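Glutathione S-transferase (PDB 6M1T) binds glutathione and probably catalyses its conjugation to electrophilic compounds, as a detoxifying bacterial transferase of the beta class. Local coordinates at residues I16-E20 / T21-F25; T127-K130 / N131-A135; H145-S149 / E150-A154; I156-F159 / V160-W164. All blocks are in the same frame, centred on the assembly; numbering follows the deposited sequence.

In the fold
Following the chain from the N terminus, contact 1 (16-25) is the end of helix 12-21 and the turn into strand 26-31 of the thioredoxin-like domain. Contact 2 (127-135) is two turns of helix 119-139 in the all-helical domain. Contact 3 (145-154) is the loop leading into helix 153-162, and contact 4 (156-164) runs along that helix and into the residues after it. All four are local, in series without nesting or crossing: contacts 1 and 3 close short turns at helix ends, contacts 2 and 4 run along helices. In contact 4, Ile-156 packs on Ile-16 and Ala-17 across the domain boundary, Leu-158 meets Tyr-146, and Leu-162 meets Leu-133. Contacts 1 and 3 touch directly, Ala-17 on Val-153.

Contact 1 of 4, residues I16-E20 / T21-F25; sequences IALRE and TGAAF
Leu-18 and Phe-25 meet with the leucine lying over one face of the ring. The Leu-18 CB sits 3.9 Å from the centroid of the Phe-25 ring and 19° off its normal, a CH-pi contact displaced toward the CD1-CE1 side. Leu-18 CD1 lies over the same face near CG and CD2, 3.9 Å from Phe-25 CD2, while the other methyl, CD2, turns to Ala-23 CB at 3.8 Å. Its branching lets leucine set CB and CD1 on the ring while CD2 meets the small Ala-23. Phe-25 can fold back over the helix because its CG stands between the backbone N and the carbonyl carbon (chi1 77°). The CG of Arg-19 comes up at the ring's edge, and one face of its guanidinium lies over Phe-25 CZ; its NH2 is held by His-15. Beneath, helix 12-21 gives way at Gly-22, the first residue to leave helical geometry, its positive phi of 78° easy without a CB. Gly-22 N, at 3.0 Å, and Ala-23 N, at 3.3 Å, both turn back to Leu-18 O in weak bonds, whereas Thr-21 N keeps the regular helical bond to Ala-17 O. The turn carries the chain on to strand 26-31, completing the first beta-alpha-beta crossover of the thioredoxin-like domain. A water donates to Leu-18 O at 2.9 Å and to Ala-23 O at 2.6 Å, and both it and Ala-23 O lie at the Phe-25 ring's edge, in its plane. Glu-20 OE2, on another side of the helix, forms a salt bridge with Arg-188 and a hydrogen bond with Ser-190.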
# COMPACT_ATOMS: atom_id res chain seq x y z
N ILE A 16 6.30 17.88 0.54
CA ILE A 16 5.48 18.75 -0.36
C ILE A 16 4.08 18.99 0.25
O ILE A 16 3.62 20.12 0.27
CB ILE A 16 5.42 18.16 -1.77
CG1 ILE A 16 6.79 18.24 -2.44
CG2 ILE A 16 4.32 18.84 -2.59
CD1 ILE A 16 6.98 17.37 -3.65
N ALA A 17 3.43 17.95 0.75
CA ALA A 17 2.05 18.00 1.30
C ALA A 17 1.97 18.98 2.48
O ALA A 17 0.98 19.73 2.58
CB ALA A 17 1.57 16.60 1.68
N LEU A 18 2.91 18.93 3.41
CA LEU A 18 2.94 19.87 4.56
C LEU A 18 3.10 21.31 4.05
O LEU A 18 2.50 22.21 4.69
CB LEU A 18 4.07 19.47 5.51
CG LEU A 18 3.79 18.20 6.30
CD1 LEU A 18 5.07 17.64 6.87
CD2 LEU A 18 2.78 18.45 7.39
N ARG A 19 3.92 21.52 3.02
CA ARG A 19 4.06 22.86 2.37
C ARG A 19 2.72 23.26 1.72
O ARG A 19 2.39 24.45 1.78
CB ARG A 19 5.19 22.88 1.35
CG ARG A 19 6.56 22.81 2.03
CD ARG A 19 7.75 22.95 1.12
NE ARG A 19 8.94 22.72 1.93
CZ ARG A 19 9.66 23.64 2.57
NH1 ARG A 19 9.36 24.92 2.45
NH2 ARG A 19 10.67 23.26 3.31
N GLU A 20 1.97 22.31 1.16
CA GLU A 20 0.64 22.56 0.53
C GLU A 20 -0.41 22.91 1.58
O GLU A 20 -1.38 23.66 1.24
CB GLU A 20 0.23 21.38 -0.36
CG GLU A 20 0.96 21.33 -1.69
CD GLU A 20 0.45 22.28 -2.79
OE1 GLU A 20 -0.70 22.77 -2.70
OE2 GLU A 20 1.18 22.49 -3.75
N THR A 21 -0.28 22.44 2.82
CA THR A 21 -1.28 22.72 3.87
C THR A 21 -0.88 23.90 4.78
O THR A 21 -1.76 24.39 5.52
CB THR A 21 -1.58 21.46 4.70
OG1 THR A 21 -0.40 21.13 5.43
CG2 THR A 21 -2.06 20.31 3.84
N GLY A 22 0.39 24.30 4.80
CA GLY A 22 0.87 25.39 5.67
C GLY A 22 1.05 24.94 7.11
O GLY A 22 1.09 25.78 7.98
N ALA A 23 1.14 23.65 7.38
CA ALA A 23 1.31 23.12 8.75
C ALA A 23 2.68 23.57 9.29
O ALA A 23 3.62 23.72 8.50
CB ALA A 23 1.19 21.62 8.76
N ALA A 24 2.75 23.82 10.60
CA ALA A 24 4.03 24.04 11.31
C ALA A 24 4.74 22.68 11.32
O ALA A 24 4.11 21.66 11.73
CB ALA A 24 3.78 24.57 12.72
N PHE A 25 5.99 22.64 10.88
CA PHE A 25 6.75 21.36 10.91
C PHE A 25 8.25 21.62 10.83
O PHE A 25 8.73 22.66 10.33
CB PHE A 25 6.24 20.43 9.80
CG PHE A 25 6.74 20.77 8.43
CD1 PHE A 25 6.12 21.74 7.68
CD2 PHE A 25 7.84 20.12 7.87
CE1 PHE A 25 6.58 22.08 6.42
CE2 PHE A 25 8.26 20.41 6.58
CZ PHE A 25 7.67 21.42 5.87
O HOH W 1 3.90 24.34 6.03

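Contact 2 of 4, residues T127-K130 / N131-A135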
# COMPACT_ATOMS: atom_id res chain seq x y z
N THR A 127 11.94 -3.21 -16.91
CA THR A 127 10.75 -3.59 -17.72
C THR A 127 9.46 -3.28 -16.96
O THR A 127 8.52 -2.75 -17.59
CB THR A 127 10.76 -5.09 -18.07
OG1 THR A 127 11.83 -5.28 -18.99
CG2 THR A 127 9.46 -5.58 -18.67
N ALA A 128 9.39 -3.68 -15.70
CA ALA A 128 8.21 -3.49 -14.83
C ALA A 128 7.93 -1.99 -14.69
O ALA A 128 6.78 -1.60 -14.78
CB ALA A 128 8.43 -4.14 -13.49
N VAL A 129 8.96 -1.19 -14.46
CA VAL A 129 8.83 0.28 -14.29
C VAL A 129 8.32 0.90 -15.61
O VAL A 129 7.32 1.68 -15.56
CB VAL A 129 10.14 0.93 -13.85
CG1 VAL A 129 10.06 2.44 -14.02
CG2 VAL A 129 10.48 0.51 -12.41
N LYS A 130 8.91 0.52 -16.75
CA LYS A 130 8.52 1.08 -18.08
C LYS A 130 7.07 0.69 -18.39
O LYS A 130 6.33 1.56 -18.92
CB LYS A 130 9.55 0.66 -19.14
CG LYS A 130 10.90 1.32 -18.93
CD LYS A 130 11.82 1.33 -20.13
CE LYS A 130 12.67 0.09 -20.24
NZ LYS A 130 13.55 0.14 -21.43
N ASN A 131 6.63 -0.50 -17.98
CA ASN A 131 5.21 -0.94 -18.09
C ASN A 131 4.27 -0.03 -17.29
O ASN A 131 3.16 0.37 -17.78
CB ASN A 131 5.03 -2.38 -17.60
CG ASN A 131 5.36 -3.43 -18.64
OD1 ASN A 131 5.23 -4.62 -18.37
ND2 ASN A 131 5.81 -3.01 -19.82
N HIS A 132 4.61 0.21 -16.02
CA HIS A 132 3.85 1.11 -15.13
C HIS A 132 3.76 2.50 -15.76
O HIS A 132 2.70 3.12 -15.66
CB HIS A 132 4.52 1.14 -13.74
CG HIS A 132 4.12 -0.02 -12.88
ND1 HIS A 132 2.80 -0.30 -12.62
CD2 HIS A 132 4.85 -0.91 -12.16
CE1 HIS A 132 2.71 -1.33 -11.79
NE2 HIS A 132 3.93 -1.73 -11.50
N LEU A 133 4.87 2.98 -16.30
CA LEU A 133 4.99 4.35 -16.85
C LEU A 133 4.04 4.45 -18.08
O LEU A 133 3.31 5.43 -18.18
CB LEU A 133 6.46 4.63 -17.19
CG LEU A 133 7.44 4.91 -16.04
CD1 LEU A 133 8.88 4.94 -16.49
CD2 LEU A 133 7.10 6.19 -15.30
N GLY A 134 4.04 3.45 -18.98
CA GLY A 134 3.13 3.36 -20.15
C GLY A 134 1.67 3.48 -19.74
O GLY A 134 0.94 4.30 -20.35
N ALA A 135 1.23 2.74 -18.72
CA ALA A 135 -0.18 2.76 -18.26
C ALA A 135 -0.50 4.10 -17.59
O ALA A 135 -1.63 4.61 -17.74
CB ALA A 135 -0.48 1.62 -17.33
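Asn-131 N bonds to Thr-127 O at 3.0 Å, the first of four successive i to i+4 bonds across the two segments that mark these residues as regular alpha-helix, part of helix 119-139. The Asn-131 side chain folds back along the helix, its CG beside the backbone N (chi1 -83°), and the amide lies near the Thr-127 carbonyl on the exposed surface, where a polar residue is at home. His-132 repeats the pattern with Ala-128. Its ring carbon CD2 rests 3.3 Å from Ala-128 O, and the ring meets that of Phe-100 on helix 89-108, with the two planes at about 75°. Leu-133 faces the interior. Its side chain lies alongside that of Val-129, pointing the same way, with Leu-133 CD1 3.7 Å from Val-129 CG1, and Phe-105 and Tyr-175 pack on it too. An alanine here is likely to open a gap beside Val-129 and to cost Phe-105 and Tyr-175 an apolar neighbour. The beta-branched valine and gamma-branched leucine suit this buried stripe, since both turn toward helix 89-108, Val-129 onto Ala-108 and Leu-133 onto Phe-105. Gly-134 N then donates to Lys-130 O at 3.0 Å, with an N-H...O angle of 164°.

Contact 3 of 4, residues H145-S149 / E150-A154; sequences HYAGS and EFSVA
The imidazole of His-145 has the backbone of Glu-150 laid across one face. Glu-150 CA stands almost straight above the ring, 3.6 Å from its centroid and 7° off the normal, a CH-pi contact. From there the peptide runs on over the same face, so that Phe-151 N comes 3.4 Å from His-145 ND1 at an angle too poor for a hydrogen bond. His-145 CG lies beside the backbone N (chi1 -45°), which swings the ring flat over this turn. Replacing the histidine with an alanine would probably strip the Glu-150 backbone of its aromatic cover and leave the turn freer to move. The second ring, Tyr-146, meets Ala-154 obliquely, its CD2 4.1 Å from Ala-154 CB, and extends inward among Phe-100, Leu-101 and Leu-136. Ala-147 CB approaches the same methyl at 4.0 Å; two alanines fit here, where the loop passes close to the first helical turn. Gly-148, next after Ala-147 in the loop, adopts a positive phi that a residue without CB takes easily. A water fastens the loop to the helix start: it accepts from Ala-147 N at 2.8 Å and shares a hydrogen bond with Ser-152 OG at 2.7 Å. Ser-152 is the N-cap of helix 153-162, its OG accepting from Ala-154 N at 3.0 Å, while Asp-155 returns a carboxylate bond to Ser-152 N. With Phe-151 packed on Ile-156, the arrangement matches the Ser-x-x-Asp N-capping box and hydrophobic staple known from this helix in glutathione S-transferases.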
# COMPACT_ATOMS: atom_id res chain seq x y z
N HIS A 145 -5.56 15.33 -13.28
CA HIS A 145 -5.23 14.84 -11.92
C HIS A 145 -5.33 13.31 -11.86
O HIS A 145 -6.24 12.72 -12.49
CB HIS A 145 -6.17 15.50 -10.90
CG HIS A 145 -6.34 16.97 -11.11
ND1 HIS A 145 -5.39 17.89 -10.69
CD2 HIS A 145 -7.34 17.68 -11.66
CE1 HIS A 145 -5.81 19.11 -10.98
NE2 HIS A 145 -7.00 19.01 -11.58
N TYR A 146 -4.47 12.69 -11.06
CA TYR A 146 -4.35 11.22 -10.94
C TYR A 146 -5.58 10.64 -10.22
O TYR A 146 -5.98 9.54 -10.58
CB TYR A 146 -3.00 10.89 -10.28
CG TYR A 146 -2.68 9.43 -10.23
CD1 TYR A 146 -2.74 8.63 -11.37
CD2 TYR A 146 -2.26 8.85 -9.05
CE1 TYR A 146 -2.50 7.26 -11.31
CE2 TYR A 146 -1.96 7.50 -8.98
CZ TYR A 146 -2.08 6.71 -10.11
OH TYR A 146 -1.77 5.38 -10.00
N ALA A 147 -6.14 11.34 -9.22
CA ALA A 147 -7.32 10.90 -8.42
C ALA A 147 -8.39 12.01 -8.34
O ALA A 147 -8.11 13.13 -7.82
CB ALA A 147 -6.89 10.48 -7.03
N GLY A 148 -9.60 11.71 -8.83
CA GLY A 148 -10.77 12.61 -8.73
C GLY A 148 -10.56 13.91 -9.48
O GLY A 148 -9.85 13.93 -10.52
N SER A 149 -11.12 14.99 -8.94
CA SER A 149 -11.38 16.27 -9.66
C SER A 149 -10.19 17.24 -9.55
O SER A 149 -10.03 18.07 -10.46
CB SER A 149 -12.66 16.88 -9.16
OG SER A 149 -13.29 17.61 -10.19
N GLU A 150 -9.39 17.18 -8.48
CA GLU A 150 -8.42 18.27 -8.20
C GLU A 150 -7.12 17.75 -7.59
O GLU A 150 -7.01 16.54 -7.31
CB GLU A 150 -9.06 19.30 -7.27
CG GLU A 150 -9.73 18.71 -6.06
CD GLU A 150 -10.27 19.82 -5.18
OE1 GLU A 150 -11.28 19.60 -4.51
OE2 GLU A 150 -9.68 20.92 -5.20
N PHE A 151 -6.16 18.66 -7.44
CA PHE A 151 -4.79 18.36 -6.98
C PHE A 151 -4.86 17.68 -5.62
O PHE A 151 -5.56 18.17 -4.68
CB PHE A 151 -3.93 19.61 -6.98
CG PHE A 151 -2.50 19.32 -6.66
CD1 PHE A 151 -1.70 18.66 -7.58
CD2 PHE A 151 -1.93 19.75 -5.48
CE1 PHE A 151 -0.36 18.41 -7.31
CE2 PHE A 151 -0.60 19.47 -5.20
CZ PHE A 151 0.18 18.80 -6.11
N SER A 152 -4.18 16.53 -5.50
CA SER A 152 -4.31 15.66 -4.31
C SER A 152 -2.95 15.09 -3.87
O SER A 152 -1.99 15.10 -4.63
CB SER A 152 -5.27 14.54 -4.57
OG SER A 152 -4.62 13.48 -5.23
N VAL A 153 -2.93 14.53 -2.66
CA VAL A 153 -1.71 13.83 -2.17
C VAL A 153 -1.33 12.69 -3.14
O VAL A 153 -0.14 12.34 -3.19
CB VAL A 153 -1.87 13.34 -0.73
CG1 VAL A 153 -1.80 14.53 0.20
CG2 VAL A 153 -3.16 12.53 -0.51
N ALA A 154 -2.26 12.17 -3.93
CA ALA A 154 -1.93 11.09 -4.89
C ALA A 154 -1.09 11.68 -6.00
O ALA A 154 -0.16 11.00 -6.45
CB ALA A 154 -3.18 10.41 -5.41
O HOH W 2 -5.63 13.63 -7.72

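Contact 4 of 4, residues I156-F159 / V160-W164; sequences IYLF and VMLGW
Met-161 reaches back one turn along helix 153-162 to lie over the ring of Tyr-157. Its CB starts 3.7 Å from Leu-158 O, and CG passes 3.6 Å from Tyr-157 O, the carbonyl that receives the Met-161 N-H in a nearly straight helical bond (169°). SD then stands above the Tyr-157 ring, 5.0 Å from its centroid and 23° off the normal, a Met-aromatic contact at long range. CE is modelled over the same face but too close to the ring, which leaves its exact placement doubtful. An unbranched, flexible methionine suits this place, since it can follow the helix surface and still cover a ring; Leu-101 packs on both partners. On another side of the helix Leu-158 CG meets Leu-162 CD1 at 3.8 Å. Gly-163 N makes a weak bond to Phe-159 O, at 3.3 Å. Beyond it the Trp-164 ring lies over Met-161 CA and meets His-106 edge to face. Leu-162 lines the bound cysteine's pocket, and Tyr-157, with its methionine cover, forms part of the wall of the glutathione site.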
# COMPACT_ATOMS: atom_id res chain seq x y z
N ILE A 156 0.87 14.30 -5.62
CA ILE A 156 2.17 14.61 -4.96
C ILE A 156 3.02 13.33 -4.93
O ILE A 156 4.18 13.35 -5.27
CB ILE A 156 1.96 15.19 -3.56
CG1 ILE A 156 1.26 16.56 -3.58
CG2 ILE A 156 3.35 15.25 -2.90
CD1 ILE A 156 0.88 17.07 -2.18
N TYR A 157 2.43 12.23 -4.51
CA TYR A 157 3.14 10.94 -4.35
C TYR A 157 3.64 10.42 -5.71
O TYR A 157 4.83 10.09 -5.84
CB TYR A 157 2.16 10.00 -3.69
CG TYR A 157 2.73 8.75 -3.07
CD1 TYR A 157 4.05 8.64 -2.65
CD2 TYR A 157 1.85 7.73 -2.77
CE1 TYR A 157 4.50 7.47 -2.04
CE2 TYR A 157 2.27 6.58 -2.13
CZ TYR A 157 3.59 6.45 -1.75
OH TYR A 157 3.98 5.27 -1.16
N LEU A 158 2.78 10.46 -6.74
CA LEU A 158 3.16 10.01 -8.10
C LEU A 158 4.28 10.90 -8.59
O LEU A 158 5.28 10.36 -9.09
CB LEU A 158 1.96 10.05 -9.06
CG LEU A 158 2.27 9.70 -10.51
CD1 LEU A 158 2.94 8.32 -10.64
CD2 LEU A 158 0.98 9.77 -11.34
N PHE A 159 4.11 12.23 -8.47
CA PHE A 159 5.12 13.21 -8.94
C PHE A 159 6.50 12.86 -8.38
O PHE A 159 7.46 12.80 -9.11
CB PHE A 159 4.76 14.61 -8.46
CG PHE A 159 5.80 15.64 -8.73
CD1 PHE A 159 5.89 16.20 -10.00
CD2 PHE A 159 6.60 16.14 -7.71
CE1 PHE A 159 6.80 17.21 -10.27
CE2 PHE A 159 7.51 17.16 -7.98
CZ PHE A 159 7.63 17.67 -9.26
N VAL A 160 6.58 12.54 -7.08
CA VAL A 160 7.88 12.21 -6.44
C VAL A 160 8.51 10.99 -7.12
O VAL A 160 9.68 11.06 -7.50
CB VAL A 160 7.77 12.06 -4.91
CG1 VAL A 160 9.04 11.47 -4.33
CG2 VAL A 160 7.44 13.39 -4.28
N MET A 161 7.78 9.91 -7.29
CA MET A 161 8.29 8.67 -7.92
C MET A 161 8.60 8.89 -9.42
O MET A 161 9.48 8.22 -9.90
CB MET A 161 7.27 7.55 -7.72
CG MET A 161 7.04 7.27 -6.23
SD MET A 161 6.06 5.72 -6.04
CE MET A 161 4.91 6.20 -4.77
N LEU A 162 7.94 9.82 -10.12
CA LEU A 162 8.25 10.13 -11.56
C LEU A 162 9.59 10.86 -11.65
O LEU A 162 10.22 10.80 -12.71
CB LEU A 162 7.10 10.93 -12.17
CG LEU A 162 5.80 10.16 -12.34
CD1 LEU A 162 4.76 11.06 -13.00
CD2 LEU A 162 5.98 8.91 -13.14
N GLY A 163 10.10 11.38 -10.54
CA GLY A 163 11.50 11.84 -10.46
C GLY A 163 12.55 10.73 -10.41
O GLY A 163 13.74 11.10 -10.52
N TRP A 164 12.18 9.45 -10.24
CA TRP A 164 13.16 8.35 -10.04
C TRP A 164 13.69 7.72 -11.33
O TRP A 164 14.88 7.41 -11.39
CB TRP A 164 12.57 7.26 -9.14
CG TRP A 164 12.36 7.74 -7.75
CD1 TRP A 164 12.80 8.88 -7.15
CD2 TRP A 164 11.62 7.01 -6.75
NE1 TRP A 164 12.39 8.91 -5.83
CE2 TRP A 164 11.63 7.79 -5.58
CE3 TRP A 164 10.92 5.82 -6.80
CZ2 TRP A 164 10.98 7.37 -4.42
CZ3 TRP A 164 10.25 5.42 -5.66
CH2 TRP A 164 10.30 6.18 -4.49